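Local atomic coordinates of pirin family protein (Acinetobacter baumannii, PDB entry 6D0P), a protein that probably acts as an iron-dependent quercetin 2,3-dioxygenase of the pirin family, with one metal ion per subunit. Residues Ser161-Ile166 / Asn184-Lys189. Residues are numbered along the deposited sequence; the frame is centred on the assembly and turned at random.
Sequences SHLRVI and NVWDGK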
loop_
_atom_site.group_PDB
_atom_site.type_symbol
_atom_site.label_atom_id
_atom_site.label_comp_id
_atom_site.label_asym_id
_atom_site.label_seq_id
_atom_site.Cartn_x
_atom_site.Cartn_y
_atom_site.Cartn_z
ATOM N N SER A 161 -1.075 -21.079 5.647
ATOM C CA SER A 161 -0.296 -19.837 5.386
ATOM C C SER A 161 -0.191 -19.623 3.878
ATOM O O SER A 161 0.013 -20.584 3.133
ATOM C CB SER A 161 1.069 -19.882 6.006
ATOM O OG SER A 161 0.985 -20.174 7.392
ATOM N N HIS A 162 -0.301 -18.365 3.428
ATOM C CA HIS A 162 -0.218 -18.068 2.007
ATOM C C HIS A 162 0.342 -16.654 1.798
ATOM O O HIS A 162 0.348 -15.802 2.711
ATOM C CB HIS A 162 -1.574 -18.251 1.308
ATOM C CG HIS A 162 -2.570 -17.200 1.659
ATOM N ND1 HIS A 162 -2.809 -16.119 0.843
ATOM C CD2 HIS A 162 -3.349 -17.038 2.746
ATOM C CE1 HIS A 162 -3.701 -15.331 1.417
ATOM N NE2 HIS A 162 -4.047 -15.879 2.585
ATOM N N LEU A 163 0.821 -16.444 0.584
ATOM C CA LEU A 163 1.374 -15.191 0.174
ATOM C C LEU A 163 0.851 -14.865 -1.232
ATOM O O LEU A 163 0.884 -15.726 -2.127
ATOM C CB LEU A 163 2.896 -15.341 0.217
ATOM C CG LEU A 163 3.718 -14.119 -0.178
ATOM C CD1 LEU A 163 5.073 -14.162 0.499
ATOM C CD2 LEU A 163 3.869 -14.023 -1.689
ATOM N N ARG A 164 0.348 -13.645 -1.412
ATOM C CA ARG A 164 -0.116 -13.179 -2.717
ATOM C C ARG A 164 0.950 -12.257 -3.302
ATOM O O ARG A 164 1.464 -11.354 -2.585
ATOM C CB ARG A 164 -1.418 -12.385 -2.594
ATOM C CG ARG A 164 -2.564 -13.149 -1.944
ATOM C CD ARG A 164 -3.890 -12.492 -2.294
ATOM N NE ARG A 164 -3.923 -11.126 -1.802
ATOM C CZ ARG A 164 -4.903 -10.265 -2.057
ATOM N NH1 ARG A 164 -4.883 -9.065 -1.508
ATOM N NH2 ARG A 164 -5.904 -10.627 -2.829
ATOM N N VAL A 165 1.276 -12.464 -4.571
ATOM C CA VAL A 165 2.291 -11.660 -5.225
ATOM C C VAL A 165 1.592 -10.518 -5.959
ATOM O O VAL A 165 1.189 -10.638 -7.116
ATOM C CB VAL A 165 3.165 -12.514 -6.161
ATOM C CG1 VAL A 165 4.376 -11.736 -6.642
ATOM C CG2 VAL A 165 3.610 -13.806 -5.488
ATOM N N ILE A 166 1.425 -9.412 -5.268
ATOM C CA ILE A 166 0.727 -8.278 -5.855
ATOM C C ILE A 166 1.643 -7.613 -6.905
ATOM O O ILE A 166 1.198 -7.288 -7.998
ATOM C CB ILE A 166 0.231 -7.329 -4.753
ATOM C CG1 ILE A 166 -0.861 -8.008 -3.920
ATOM C CG2 ILE A 166 -0.262 -6.017 -5.342
ATOM C CD1 ILE A 166 -1.221 -7.252 -2.675
ATOM N N ASN A 184 8.831 -5.366 -4.768
ATOM C CA ASN A 184 7.930 -6.433 -4.363
ATOM C C ASN A 184 6.870 -5.888 -3.412
ATOM O O ASN A 184 7.165 -5.118 -2.469
ATOM C CB ASN A 184 8.644 -7.554 -3.607
ATOM C CG ASN A 184 9.543 -8.382 -4.488
ATOM O OD1 ASN A 184 9.070 -8.997 -5.442
ATOM N ND2 ASN A 184 10.830 -8.443 -4.150
ATOM N N VAL A 185 5.645 -6.334 -3.647
ATOM C CA VAL A 185 4.561 -6.102 -2.718
ATOM C C VAL A 185 3.892 -7.456 -2.561
ATOM O O VAL A 185 3.302 -7.984 -3.529
ATOM C CB VAL A 185 3.553 -5.022 -3.150
ATOM C CG1 VAL A 185 2.365 -4.967 -2.191
ATOM C CG2 VAL A 185 4.195 -3.644 -3.249
ATOM N N TRP A 186 4.073 -8.034 -1.382
ATOM C CA TRP A 186 3.509 -9.329 -1.074
ATOM C C TRP A 186 2.575 -9.191 0.128
ATOM O O TRP A 186 2.908 -8.485 1.085
ATOM C CB TRP A 186 4.602 -10.358 -0.745
ATOM C CG TRP A 186 5.709 -10.479 -1.738
ATOM C CD1 TRP A 186 5.643 -10.290 -3.087
ATOM C CD2 TRP A 186 7.051 -10.915 -1.451
ATOM N NE1 TRP A 186 6.871 -10.522 -3.651
ATOM C CE2 TRP A 186 7.751 -10.917 -2.671
ATOM C CE3 TRP A 186 7.734 -11.244 -0.273
ATOM C CZ2 TRP A 186 9.100 -11.263 -2.752
ATOM C CZ3 TRP A 186 9.073 -11.582 -0.348
ATOM C CH2 TRP A 186 9.739 -11.596 -1.576
ATOM N N ASP A 187 1.417 -9.837 0.112
ATOM C CA ASP A 187 0.577 -9.792 1.319
ATOM C C ASP A 187 0.166 -11.222 1.669
ATOM O O ASP A 187 0.321 -12.148 0.877
ATOM C CB ASP A 187 -0.597 -8.814 1.182
ATOM C CG ASP A 187 -1.815 -9.323 0.447
ATOM O OD1 ASP A 187 -1.726 -10.406 -0.136
ATOM O OD2 ASP A 187 -2.857 -8.622 0.475
ATOM N N GLY A 188 -0.405 -11.421 2.822
ATOM C CA GLY A 188 -0.856 -12.772 3.105
ATOM C C GLY A 188 -1.126 -13.007 4.572
ATOM O O GLY A 188 -1.329 -12.058 5.349
ATOM N N LYS A 189 -1.176 -14.299 4.898
ATOM C CA LYS A 189 -1.483 -14.748 6.213
ATOM C C LYS A 189 -0.512 -15.862 6.603
ATOM O O LYS A 189 -0.267 -16.798 5.826
ATOM C CB LYS A 189 -2.929 -15.257 6.260
ATOM C CG LYS A 189 -3.379 -15.830 7.593
ATOM C CD LYS A 189 -4.735 -16.494 7.471
ATOM C CE LYS A 189 -5.205 -17.144 8.750
ATOM N NZ LYS A 189 -6.367 -18.023 8.487
#
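Arg164 and Asp187 face each other across two antiparallel strands, 162-165 and 183-190, in the seven-stranded sheet to which the C-terminal cupin domain contributes. They form a hydrogen-bonded pair whose side chains rise on one face, close enough for a two-nitrogen bridge. The guanidinium grips the carboxylate side-on: NE of Arg164 lies 2.8 Å from OD1 of Asp187, on its syn lone pair, and NH1 of Arg164 meets OD2 of Asp187 at 2.9 Å. The planes are 14° apart, and both bonds are nearly straight. A bend at chi3 (-61°) turns the arginine head to its partner. Asp187 OD2 is also hydrogen-bonded to Tyr76 OH, and Arg164 NH2 to Gly95 O. Arg164 N reaches Asp187 O at 2.7 Å. On the other face, apolar Leu163 CD2 packs 3.9 Å from Trp186 CB, and Val165 lies alongside the indole. Gly188 takes a phi of 163°, open to glycine, and its CA makes a 3.3 Å CA-H...O contact with His162 O. One face of the His162 ring, its ND1 hydrogen-bonded to Asp153 OD1, lies over Gly188 CA and Lys189 N, offset toward its rim. Trp186 packs on Leu198, while Arg164 and Asp187 meet Ile74 of the N-terminal cupin domain, a pairing characteristic of the pirin bicupin fold.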